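Local coordinates for Nsp15 (Middle East respiratory syndrome-related coronavirus, PDB 5YVD), which acts as an endoribonuclease of the EndoU family, probably cutting RNA at uridylates, and assembles as a hexamer, at residues 66-71 with 192-197; 152-157 with 171-176; 87-92 with 265-270; 62-67 with 116-121. One frame throughout, in Å; residues are numbered along the deposited sequence.

Contact 1: 66-71 with 192-197; sequences HPDFKL and TQSRSC
Lys70 and Asp68 both reach for the hydroxyl of Ser194. Lys70 NZ donates to Ser194 OG at 2.6 Å, and Ser194 OG in turn donates to Asp68 OD2 at 2.9 Å, so one hydroxyl accepts from the ammonium and donates to the carboxylate. The hydroxyl meets OD2 on the anti side, 16° out of the carboxylate plane. Lys70 NZ also donates to Thr192 OG1 at 2.7 Å, a bond that is less certain because the position of this hydroxyl is doubtful. A water joins the group, accepting from Lys70 NZ at 3.1 Å and, weakly, from the backbone N of Ser194. The ammonium is therefore surrounded by oxygens in a buried setting, with Asp68 close enough that its charge would be expected to favour the protonated lysine.

The side chains of Lys70 and Thr192 run antiparallel past one another. With CG of Lys70 between its backbone N and carbonyl carbon (chi1 76°), the rest of the chain runs out extended and its CE also lies against both hydroxyls. The other carboxylate oxygen of Asp68 serves its own segment, OD1 accepting from Phe69 N at 2.7 Å. Just before it, His66 ND1 donates to Pro67 O at 2.8 Å.

Asp68 immediately precedes helix 69-74 and Lys70 lies in its first turn, so this end of a middle-domain helix is tied to the loop between strand 174-178 and helix 205-212. Tyr153 of strand 153-156 bonds through OH to both Lys70 NZ and Thr192 O, while Tyr155 of that strand meets Phe69 edge-to-face.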
# COMPACT_ATOMS: atom_id res chain seq x y z
N HIS A 66 -19.17 -28.39 -8.88
CA HIS A 66 -19.15 -28.89 -7.52
C HIS A 66 -20.38 -28.40 -6.79
O HIS A 66 -21.01 -27.44 -7.24
CB HIS A 66 -17.87 -28.46 -6.79
CG HIS A 66 -17.64 -26.98 -6.75
ND1 HIS A 66 -18.14 -26.17 -5.76
CD2 HIS A 66 -16.92 -26.17 -7.57
CE1 HIS A 66 -17.76 -24.92 -5.97
NE2 HIS A 66 -17.02 -24.89 -7.07
N PRO A 67 -20.74 -29.07 -5.68
CA PRO A 67 -21.82 -28.59 -4.82
C PRO A 67 -21.60 -27.16 -4.40
O PRO A 67 -20.46 -26.74 -4.26
CB PRO A 67 -21.75 -29.51 -3.60
CG PRO A 67 -21.13 -30.76 -4.10
CD PRO A 67 -20.23 -30.38 -5.25
N ASP A 68 -22.67 -26.40 -4.23
CA ASP A 68 -22.52 -24.97 -3.96
C ASP A 68 -21.90 -24.78 -2.57
O ASP A 68 -22.12 -25.58 -1.66
CB ASP A 68 -23.86 -24.23 -4.11
CG ASP A 68 -23.70 -22.70 -4.08
OD1 ASP A 68 -22.54 -22.22 -4.19
OD2 ASP A 68 -24.74 -22.00 -3.94
N PHE A 69 -21.14 -23.71 -2.42
CA PHE A 69 -20.33 -23.52 -1.21
C PHE A 69 -21.09 -23.68 0.09
O PHE A 69 -20.55 -24.26 1.04
CB PHE A 69 -19.64 -22.16 -1.24
CG PHE A 69 -18.77 -21.97 -2.44
CD1 PHE A 69 -17.55 -22.60 -2.52
CD2 PHE A 69 -19.19 -21.19 -3.50
CE1 PHE A 69 -16.76 -22.46 -3.62
CE2 PHE A 69 -18.39 -21.04 -4.61
CZ PHE A 69 -17.17 -21.67 -4.67
N LYS A 70 -22.31 -23.15 0.16
CA LYS A 70 -23.09 -23.20 1.39
C LYS A 70 -23.31 -24.63 1.87
O LYS A 70 -23.49 -24.86 3.07
CB LYS A 70 -24.44 -22.49 1.21
CG LYS A 70 -25.45 -23.30 0.43
CD LYS A 70 -26.53 -22.50 -0.26
CE LYS A 70 -27.23 -23.36 -1.30
NZ LYS A 70 -28.38 -22.67 -1.95
N LEU A 71 -23.33 -25.60 0.96
CA LEU A 71 -23.42 -26.99 1.39
C LEU A 71 -22.10 -27.43 2.04
O LEU A 71 -22.08 -28.09 3.09
CB LEU A 71 -23.78 -27.89 0.21
CG LEU A 71 -25.13 -27.64 -0.49
CD1 LEU A 71 -25.45 -28.80 -1.41
CD2 LEU A 71 -26.29 -27.42 0.46
N THR A 192 -32.44 -24.93 -0.47
CA THR A 192 -32.49 -23.58 -1.04
C THR A 192 -31.98 -23.69 -2.45
O THR A 192 -31.38 -24.69 -2.80
CB THR A 192 -31.62 -22.59 -0.25
OG1 THR A 192 -30.29 -23.11 -0.12
CG2 THR A 192 -32.20 -22.35 1.13
N GLN A 193 -32.22 -22.69 -3.29
CA GLN A 193 -32.02 -22.88 -4.74
C GLN A 193 -30.97 -22.00 -5.39
O GLN A 193 -30.81 -22.04 -6.59
CB GLN A 193 -33.35 -22.66 -5.48
CG GLN A 193 -34.41 -23.65 -5.10
CD GLN A 193 -34.15 -25.01 -5.67
OE1 GLN A 193 -33.70 -25.15 -6.80
NE2 GLN A 193 -34.43 -26.03 -4.89
N SER A 194 -30.27 -21.20 -4.59
CA SER A 194 -29.12 -20.45 -5.07
C SER A 194 -29.43 -19.48 -6.23
O SER A 194 -28.59 -19.26 -7.09
CB SER A 194 -28.01 -21.44 -5.50
OG SER A 194 -27.62 -22.31 -4.44
N ARG A 195 -30.63 -18.91 -6.27
CA ARG A 195 -30.96 -17.93 -7.30
C ARG A 195 -30.67 -16.54 -6.78
O ARG A 195 -30.33 -16.36 -5.59
CB ARG A 195 -32.44 -18.03 -7.69
CG ARG A 195 -32.78 -19.35 -8.35
CD ARG A 195 -34.27 -19.51 -8.56
NE ARG A 195 -34.96 -19.75 -7.29
CZ ARG A 195 -36.20 -20.22 -7.18
NH1 ARG A 195 -36.90 -20.52 -8.27
NH2 ARG A 195 -36.74 -20.38 -5.97
N SER A 196 -30.82 -15.55 -7.65
CA SER A 196 -30.60 -14.17 -7.24
C SER A 196 -31.43 -13.24 -8.09
O SER A 196 -32.07 -13.67 -9.04
CB SER A 196 -29.13 -13.79 -7.39
OG SER A 196 -28.86 -13.50 -8.75
N CYS A 197 -31.38 -11.95 -7.77
CA CYS A 197 -32.24 -10.97 -8.44
C CYS A 197 -31.88 -10.70 -9.88
O CYS A 197 -32.69 -10.14 -10.61
CB CYS A 197 -32.28 -9.65 -7.66
SG CYS A 197 -33.48 -9.78 -6.32
O HOH W 1 -29.61 -19.79 -1.86

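Contact 2: 152-157 with 171-176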
# COMPACT_ATOMS: atom_id res chain seq x y z
N ASP A 152 -30.88 -30.41 -7.45
CA ASP A 152 -30.85 -30.43 -8.92
C ASP A 152 -30.09 -29.25 -9.53
O ASP A 152 -30.44 -28.77 -10.63
CB ASP A 152 -32.26 -30.48 -9.50
CG ASP A 152 -32.99 -31.76 -9.14
OD1 ASP A 152 -32.32 -32.80 -9.00
OD2 ASP A 152 -34.23 -31.70 -9.02
N TYR A 153 -29.02 -28.82 -8.85
CA TYR A 153 -28.14 -27.81 -9.37
C TYR A 153 -26.76 -27.89 -8.71
O TYR A 153 -26.58 -28.55 -7.70
CB TYR A 153 -28.73 -26.46 -9.12
CG TYR A 153 -28.78 -26.11 -7.64
CD1 TYR A 153 -29.92 -26.36 -6.88
CD2 TYR A 153 -27.67 -25.52 -6.99
CE1 TYR A 153 -29.98 -26.05 -5.54
CE2 TYR A 153 -27.72 -25.20 -5.64
CZ TYR A 153 -28.88 -25.47 -4.91
OH TYR A 153 -28.96 -25.15 -3.55
N ALA A 154 -25.82 -27.14 -9.26
CA ALA A 154 -24.44 -27.13 -8.79
C ALA A 154 -23.73 -25.87 -9.30
O ALA A 154 -24.27 -25.12 -10.11
CB ALA A 154 -23.71 -28.39 -9.27
N TYR A 155 -22.52 -25.65 -8.83
CA TYR A 155 -21.77 -24.46 -9.17
C TYR A 155 -20.74 -24.84 -10.21
O TYR A 155 -20.11 -25.88 -10.07
CB TYR A 155 -21.09 -23.97 -7.91
CG TYR A 155 -20.44 -22.62 -7.98
CD1 TYR A 155 -19.09 -22.48 -8.34
CD2 TYR A 155 -21.14 -21.48 -7.64
CE1 TYR A 155 -18.49 -21.23 -8.35
CE2 TYR A 155 -20.55 -20.23 -7.67
CZ TYR A 155 -19.23 -20.11 -8.02
OH TYR A 155 -18.70 -18.85 -8.02
N PHE A 156 -20.57 -24.03 -11.25
CA PHE A 156 -19.50 -24.26 -12.24
C PHE A 156 -18.96 -22.95 -12.84
O PHE A 156 -19.72 -22.18 -13.44
CB PHE A 156 -20.00 -25.21 -13.35
CG PHE A 156 -18.96 -25.55 -14.39
CD1 PHE A 156 -17.69 -25.99 -14.03
CD2 PHE A 156 -19.27 -25.47 -15.75
CE1 PHE A 156 -16.75 -26.30 -15.00
CE2 PHE A 156 -18.34 -25.79 -16.72
CZ PHE A 156 -17.08 -26.21 -16.35
N ASN A 157 -17.66 -22.69 -12.65
CA ASN A 157 -17.00 -21.48 -13.16
C ASN A 157 -17.76 -20.16 -12.85
O ASN A 157 -17.80 -19.25 -13.69
CB ASN A 157 -16.77 -21.61 -14.68
CG ASN A 157 -15.86 -22.76 -15.06
OD1 ASN A 157 -15.08 -23.28 -14.25
ND2 ASN A 157 -15.94 -23.17 -16.32
N VAL A 171 -24.04 -32.71 -12.10
CA VAL A 171 -24.84 -31.79 -11.28
C VAL A 171 -25.38 -32.52 -10.03
O VAL A 171 -25.51 -31.95 -8.94
CB VAL A 171 -26.00 -31.21 -12.13
CG1 VAL A 171 -26.90 -30.33 -11.29
CG2 VAL A 171 -25.45 -30.44 -13.31
N LYS A 172 -25.71 -33.80 -10.18
CA LYS A 172 -26.21 -34.56 -9.05
C LYS A 172 -25.03 -35.14 -8.30
O LYS A 172 -24.35 -36.06 -8.79
CB LYS A 172 -27.18 -35.65 -9.51
CG LYS A 172 -27.79 -36.46 -8.37
CD LYS A 172 -29.24 -36.13 -8.07
CE LYS A 172 -29.51 -34.65 -7.89
NZ LYS A 172 -30.91 -34.51 -7.43
N PHE A 173 -24.79 -34.61 -7.10
CA PHE A 173 -23.67 -35.08 -6.31
C PHE A 173 -24.15 -35.94 -5.16
O PHE A 173 -25.21 -35.71 -4.61
CB PHE A 173 -22.78 -33.92 -5.83
CG PHE A 173 -21.95 -33.32 -6.94
CD1 PHE A 173 -22.39 -32.18 -7.62
CD2 PHE A 173 -20.76 -33.92 -7.32
CE1 PHE A 173 -21.63 -31.64 -8.65
CE2 PHE A 173 -19.99 -33.38 -8.35
CZ PHE A 173 -20.42 -32.24 -9.02
N TYR A 174 -23.36 -36.98 -4.87
CA TYR A 174 -23.62 -37.89 -3.79
C TYR A 174 -22.52 -37.56 -2.80
O TYR A 174 -21.33 -37.61 -3.12
CB TYR A 174 -23.60 -39.35 -4.27
CG TYR A 174 -24.64 -39.59 -5.35
CD1 TYR A 174 -25.97 -39.81 -5.04
CD2 TYR A 174 -24.29 -39.54 -6.71
CE1 TYR A 174 -26.92 -40.03 -6.03
CE2 TYR A 174 -25.25 -39.75 -7.71
CZ TYR A 174 -26.56 -39.99 -7.36
OH TYR A 174 -27.52 -40.18 -8.33
N LEU A 175 -22.96 -37.20 -1.61
CA LEU A 175 -22.16 -36.51 -0.62
C LEU A 175 -22.06 -37.34 0.63
O LEU A 175 -23.09 -37.74 1.20
CB LEU A 175 -22.86 -35.21 -0.28
CG LEU A 175 -22.84 -34.19 -1.42
CD1 LEU A 175 -24.05 -33.29 -1.34
CD2 LEU A 175 -21.55 -33.38 -1.41
N TYR A 176 -20.84 -37.61 1.08
CA TYR A 176 -20.65 -38.47 2.25
C TYR A 176 -19.92 -37.70 3.32
O TYR A 176 -19.12 -36.82 3.05
CB TYR A 176 -19.88 -39.74 1.87
CG TYR A 176 -20.56 -40.51 0.78
CD1 TYR A 176 -21.32 -41.64 1.08
CD2 TYR A 176 -20.50 -40.11 -0.54
CE1 TYR A 176 -21.99 -42.35 0.09
CE2 TYR A 176 -21.16 -40.82 -1.54
CZ TYR A 176 -21.91 -41.95 -1.21
OH TYR A 176 -22.56 -42.69 -2.17
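Asp152 and Lys172 run alongside each other in the same sense and close a salt bridge in which Lys172 NZ donates to Asp152 OD1 at 2.7 Å. The nitrogen approaches this oxygen nearly along its C-O axis. Lys172 starts out with CG anti to the backbone N, then bends at chi2 (105°), which places CD, and at chi3, which places CE, 3.5 Å from Asp152 OD1. Deeper in, the contact is apolar. Val171 lays CG1 against the backbone of strand 153-156, 3.4 Å from Tyr153 CA, and the same methyl lies 4.2 Å from Ala154 CB. That alanine methyl also meets the rim of the Phe173 ring in its plane, 3.9 Å from CE1.

The two segments belong to different sheets of the middle domain. Strand 153-156 pairs with 159-162 in an antiparallel hairpin, whereas 174-178 runs in the mixed sheet between 134-138 and 148-149, and the contact packs the side of the hairpin on the approach to that strand.

Backbone pairing of Ala154 with Ile161 holds the alanine in the hairpin, and Ile161 also packs on Val171. On the other segment, Phe173 bonds through its backbone to Gly150, whose carbonyl accepts weakly from Lys172 NZ, and its ring rests on Ser65 and Arg120. At the far end of the hairpin strand, Asn157 ND2 bonds to Thr278 OG1 of the second subunit.

Contact 3: 87-92 with 265-270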
# COMPACT_ATOMS: atom_id res chain seq x y z
N ASP A 87 -14.25 -19.13 -5.50
CA ASP A 87 -15.54 -18.44 -5.39
C ASP A 87 -15.53 -17.11 -6.20
O ASP A 87 -14.86 -16.13 -5.82
CB ASP A 87 -15.87 -18.19 -3.92
CG ASP A 87 -17.23 -17.51 -3.74
OD1 ASP A 87 -17.59 -16.69 -4.59
OD2 ASP A 87 -17.91 -17.79 -2.73
N TYR A 88 -16.30 -17.08 -7.29
CA TYR A 88 -16.18 -16.00 -8.25
C TYR A 88 -16.89 -14.73 -7.80
O TYR A 88 -16.51 -13.63 -8.17
CB TYR A 88 -16.70 -16.42 -9.63
CG TYR A 88 -15.84 -17.41 -10.38
CD1 TYR A 88 -15.70 -18.72 -9.93
CD2 TYR A 88 -15.19 -17.07 -11.55
CE1 TYR A 88 -14.93 -19.65 -10.62
CE2 TYR A 88 -14.41 -17.99 -12.24
CZ TYR A 88 -14.29 -19.29 -11.78
OH TYR A 88 -13.52 -20.24 -12.46
N GLU A 89 -17.92 -14.87 -7.00
CA GLU A 89 -18.57 -13.69 -6.48
C GLU A 89 -17.57 -13.00 -5.56
O GLU A 89 -17.36 -11.81 -5.67
CB GLU A 89 -19.84 -14.07 -5.73
CG GLU A 89 -20.63 -12.91 -5.14
CD GLU A 89 -21.58 -13.36 -4.02
OE1 GLU A 89 -21.39 -14.47 -3.48
OE2 GLU A 89 -22.52 -12.61 -3.68
N ARG A 90 -16.95 -13.75 -4.65
CA ARG A 90 -16.04 -13.13 -3.67
C ARG A 90 -14.68 -12.85 -4.26
O ARG A 90 -13.97 -12.00 -3.75
CB ARG A 90 -15.85 -13.99 -2.41
CG ARG A 90 -17.12 -14.35 -1.70
CD ARG A 90 -16.84 -15.00 -0.37
NE ARG A 90 -16.21 -16.32 -0.53
CZ ARG A 90 -15.03 -16.70 -0.06
NH1 ARG A 90 -14.26 -15.90 0.66
NH2 ARG A 90 -14.62 -17.94 -0.29
N SER A 91 -14.31 -13.57 -5.32
CA SER A 91 -12.95 -13.50 -5.86
C SER A 91 -11.93 -13.89 -4.80
O SER A 91 -10.94 -13.19 -4.53
CB SER A 91 -12.64 -12.13 -6.48
OG SER A 91 -13.36 -12.03 -7.67
N ASN A 92 -12.24 -15.02 -4.17
CA ASN A 92 -11.43 -15.60 -3.13
C ASN A 92 -11.62 -17.09 -3.24
O ASN A 92 -12.38 -17.59 -4.07
CB ASN A 92 -11.85 -15.07 -1.72
CG ASN A 92 -10.74 -15.18 -0.65
OD1 ASN A 92 -9.98 -16.13 -0.61
ND2 ASN A 92 -10.67 -14.21 0.24
N MET A 265 -24.35 -6.80 3.52
CA MET A 265 -23.16 -6.50 4.30
C MET A 265 -22.12 -7.62 4.19
O MET A 265 -20.93 -7.32 4.08
CB MET A 265 -23.52 -6.24 5.77
CG MET A 265 -24.56 -5.13 6.00
SD MET A 265 -24.43 -3.58 5.03
CE MET A 265 -22.95 -2.82 5.68
N LEU A 266 -22.58 -8.87 4.17
CA LEU A 266 -21.74 -10.07 4.23
C LEU A 266 -22.04 -11.03 3.09
O LEU A 266 -23.01 -11.77 3.14
CB LEU A 266 -21.98 -10.78 5.55
CG LEU A 266 -20.73 -11.42 6.13
CD1 LEU A 266 -19.82 -10.35 6.74
CD2 LEU A 266 -21.08 -12.49 7.15
N LYS A 267 -21.19 -11.03 2.07
CA LYS A 267 -21.51 -11.68 0.81
C LYS A 267 -20.97 -13.09 0.71
O LYS A 267 -19.91 -13.39 1.25
CB LYS A 267 -20.99 -10.86 -0.38
CG LYS A 267 -21.69 -9.51 -0.50
CD LYS A 267 -21.50 -8.81 -1.85
CE LYS A 267 -21.77 -7.31 -1.69
NZ LYS A 267 -20.69 -6.62 -0.90
N GLY A 268 -21.71 -13.95 0.02
CA GLY A 268 -21.26 -15.30 -0.30
C GLY A 268 -22.36 -16.33 -0.12
O GLY A 268 -23.20 -16.19 0.77
N SER A 269 -22.30 -17.39 -0.93
CA SER A 269 -23.26 -18.50 -0.85
C SER A 269 -23.57 -18.86 0.59
O SER A 269 -22.65 -19.09 1.38
CB SER A 269 -22.72 -19.72 -1.56
OG SER A 269 -23.61 -20.81 -1.46
N SER A 270 -24.86 -18.90 0.91
CA SER A 270 -25.34 -19.12 2.26
C SER A 270 -26.84 -19.46 2.24
O SER A 270 -27.61 -18.93 1.42
CB SER A 270 -25.08 -17.87 3.12
OG SER A 270 -25.60 -18.01 4.44
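Glu89 and Lys267 cross at about a right angle, yet their charges do not pair: Glu89 OE2 stays 6.9 Å from Lys267 NZ, and the lysine chain, bent at chi4, carries NZ off from the carboxylate. What the carboxylate touches instead is backbone and the root of the lysine. Glu89 OE1 lies 3.3 Å from Gly268 CA, and OE2 comes within 4.0 Å of Lys267 CB. In Glu89, chi1 of -180° sets CG anti to the backbone N, and the extended chain beyond it carries the carboxylate to Gly268.

Arg90 touches through its aliphatic part, CD lying 3.8 Å from Lys267 O. Its guanidinium turns back to its own segment, where NE donates in a salt bridge to Asp87 OD2 at 3.1 Å. Asp87 OD2 lies almost in the guanidinium plane, while the arginine nitrogen stands above the carboxylate plane, 71° out of it. The strongest outside partner of the group is Ile93 O, bonded to NH2, and Asn38 of the third subunit packs against the same side chain. Gly268 has backbone angles (phi 137°) at which a CB would crowd the carbonyl O of Lys267 and also lie close to Arg90 CD; the next residue, Ser269, bonds through OG to Lys70 N.

Asp87 organises the turn that presents these side chains. Its OD1 accepts from Arg90 N at 3.0 Å in a nearly straight bond, an Asx motif, and Ser91 and Asn92 both face it in a G1 beta bulge. Together they shape the reversal of the short beta hairpin 86-87/92-93, whose tip rests on a loop of the endoribonuclease domain.

Contact 4: 62-67 with 116-121; sequences AVRSHP and CFDIRD
Arg64 and Arg120 pass each other in opposite senses, their guanidinium planes 20° apart, and each cation is met by acceptors at its edge. Arg64 NH2 donates to Asp121 OD1 at 2.6 Å in a nearly straight bond; the oxygen lies in the guanidinium plane, but the nitrogen stands above the carboxylate plane. Arg120 grips Ser65 O end-on, NH1 at 2.9 Å and NH2 at 3.0 Å both donating to this single carbonyl oxygen.

Arg120 also holds Asp118 side-on: NE donates to Asp118 OD1 at 3.0 Å and NH2 to OD2 at 2.7 Å, each on the syn lone pair. OD1 takes a further bond from Arg120 N, an Asx turn that overlaps the type I beta turn from Asp118 to Asp121. The chain of Arg120, bent at chi3 (-67°), brings NE round to the aspartate. Over the centre of its guanidinium sits Arg64 CD, 3.5 Å above the plane. Asp118 OD1 lies over a face of the Arg64 guanidinium, while Asp118 OD2 makes a long, charge-only salt bridge to Arg64 NH1. Ser65 OG is satisfied separately by Pro170 O, and Phe83 adds a cation-pi contact to Arg64.

The two arginines approach to 3.9 Å between Arg64 NE and Arg120 NE, a repulsion that Asp118 and Asp121 would offset. Such a network would probably favour the charged form of all four groups, and ties the linker before helix 69-74 to the turn ending strand 115-118.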
# COMPACT_ATOMS: atom_id res chain seq x y z
N ALA A 62 -9.92 -25.23 -9.43
CA ALA A 62 -10.42 -26.43 -10.05
C ALA A 62 -11.53 -26.18 -11.02
O ALA A 62 -12.57 -25.76 -10.64
CB ALA A 62 -10.90 -27.36 -9.00
N VAL A 63 -11.31 -26.50 -12.28
CA VAL A 63 -12.26 -26.19 -13.33
C VAL A 63 -13.22 -27.33 -13.57
O VAL A 63 -13.12 -28.06 -14.55
CB VAL A 63 -11.53 -25.81 -14.60
CG1 VAL A 63 -12.52 -25.34 -15.68
CG2 VAL A 63 -10.55 -24.71 -14.26
N ARG A 64 -14.18 -27.46 -12.67
CA ARG A 64 -15.15 -28.56 -12.69
C ARG A 64 -16.33 -28.13 -11.89
O ARG A 64 -16.22 -27.20 -11.10
CB ARG A 64 -14.55 -29.81 -12.03
CG ARG A 64 -13.84 -29.48 -10.73
CD ARG A 64 -13.67 -30.65 -9.77
NE ARG A 64 -12.59 -31.54 -10.14
CZ ARG A 64 -11.73 -32.07 -9.27
NH1 ARG A 64 -11.79 -31.82 -7.97
NH2 ARG A 64 -10.79 -32.88 -9.73
N SER A 65 -17.46 -28.79 -12.05
CA SER A 65 -18.63 -28.46 -11.23
C SER A 65 -18.45 -28.98 -9.81
O SER A 65 -17.65 -29.90 -9.55
CB SER A 65 -19.90 -29.06 -11.82
OG SER A 65 -19.81 -30.47 -11.94
N HIS A 66 -19.17 -28.39 -8.88
CA HIS A 66 -19.15 -28.89 -7.52
C HIS A 66 -20.38 -28.40 -6.79
O HIS A 66 -21.01 -27.44 -7.24
CB HIS A 66 -17.87 -28.46 -6.79
CG HIS A 66 -17.64 -26.98 -6.75
ND1 HIS A 66 -18.14 -26.17 -5.76
CD2 HIS A 66 -16.92 -26.17 -7.57
CE1 HIS A 66 -17.76 -24.92 -5.97
NE2 HIS A 66 -17.02 -24.89 -7.07
N PRO A 67 -20.74 -29.07 -5.68
CA PRO A 67 -21.82 -28.59 -4.82
C PRO A 67 -21.60 -27.16 -4.40
O PRO A 67 -20.46 -26.74 -4.26
CB PRO A 67 -21.75 -29.51 -3.60
CG PRO A 67 -21.13 -30.76 -4.10
CD PRO A 67 -20.23 -30.38 -5.25
N CYS A 116 -12.26 -32.34 2.72
CA CYS A 116 -13.20 -32.65 1.67
C CYS A 116 -12.47 -33.24 0.49
O CYS A 116 -11.58 -32.61 -0.06
CB CYS A 116 -13.89 -31.36 1.24
SG CYS A 116 -14.96 -31.59 -0.18
N PHE A 117 -12.85 -34.45 0.10
CA PHE A 117 -12.17 -35.18 -0.98
C PHE A 117 -13.12 -35.33 -2.16
O PHE A 117 -14.34 -35.32 -1.97
CB PHE A 117 -11.82 -36.60 -0.53
CG PHE A 117 -10.90 -36.69 0.64
CD1 PHE A 117 -11.37 -36.54 1.94
CD2 PHE A 117 -9.57 -36.99 0.46
CE1 PHE A 117 -10.52 -36.67 3.02
CE2 PHE A 117 -8.72 -37.10 1.54
CZ PHE A 117 -9.20 -36.95 2.81
N ASP A 118 -12.57 -35.54 -3.36
CA ASP A 118 -13.40 -35.63 -4.58
C ASP A 118 -13.06 -36.87 -5.42
O ASP A 118 -11.90 -37.18 -5.63
CB ASP A 118 -13.25 -34.34 -5.41
CG ASP A 118 -14.24 -34.26 -6.60
OD1 ASP A 118 -14.11 -35.06 -7.56
OD2 ASP A 118 -15.12 -33.36 -6.59
N ILE A 119 -14.09 -37.54 -5.92
CA ILE A 119 -13.91 -38.71 -6.76
C ILE A 119 -13.09 -38.42 -8.03
O ILE A 119 -12.42 -39.29 -8.54
CB ILE A 119 -15.26 -39.33 -7.16
CG1 ILE A 119 -15.11 -40.71 -7.82
CG2 ILE A 119 -16.01 -38.42 -8.12
CD1 ILE A 119 -15.54 -41.85 -6.96
N ARG A 120 -13.15 -37.20 -8.55
CA ARG A 120 -12.45 -36.89 -9.80
C ARG A 120 -10.92 -36.81 -9.65
O ARG A 120 -10.21 -36.78 -10.65
CB ARG A 120 -13.00 -35.62 -10.44
CG ARG A 120 -14.34 -35.86 -11.10
CD ARG A 120 -15.16 -34.59 -11.28
NE ARG A 120 -15.59 -34.03 -9.99
CZ ARG A 120 -16.33 -32.94 -9.85
NH1 ARG A 120 -16.77 -32.25 -10.92
NH2 ARG A 120 -16.64 -32.55 -8.64
N ASP A 121 -10.43 -36.79 -8.41
CA ASP A 121 -8.99 -36.87 -8.16
C ASP A 121 -8.60 -38.31 -7.89
O ASP A 121 -9.15 -38.96 -6.99
CB ASP A 121 -8.61 -35.99 -6.99
CG ASP A 121 -9.06 -34.57 -7.18
OD1 ASP A 121 -8.92 -34.06 -8.31
OD2 ASP A 121 -9.56 -33.96 -6.19

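Contacts 1 and 3 join the middle domain to the endoribonuclease domain, whereas contacts 2 and 4 lie within the middle domain; none of the four contains a ligand. The centres of contacts 1 and 3 are about 11 Å apart, and Ser269 connects them, its OG lying 3.1 Å from Lys70 N. Contact 2 lies about 10 Å from contact 1 and 9 Å from contact 4, centre to centre. The backbone bond from Tyr155 N to His66 O, at 2.8 Å, ties it to His66, one of the two residues contacts 1 and 4 have in common. Tyr155 OH, 3.1 Å from Tyr88 N, extends the connection to contact 3. Contacts 3 and 4 do not touch, their nearest atoms being about 6 Å apart.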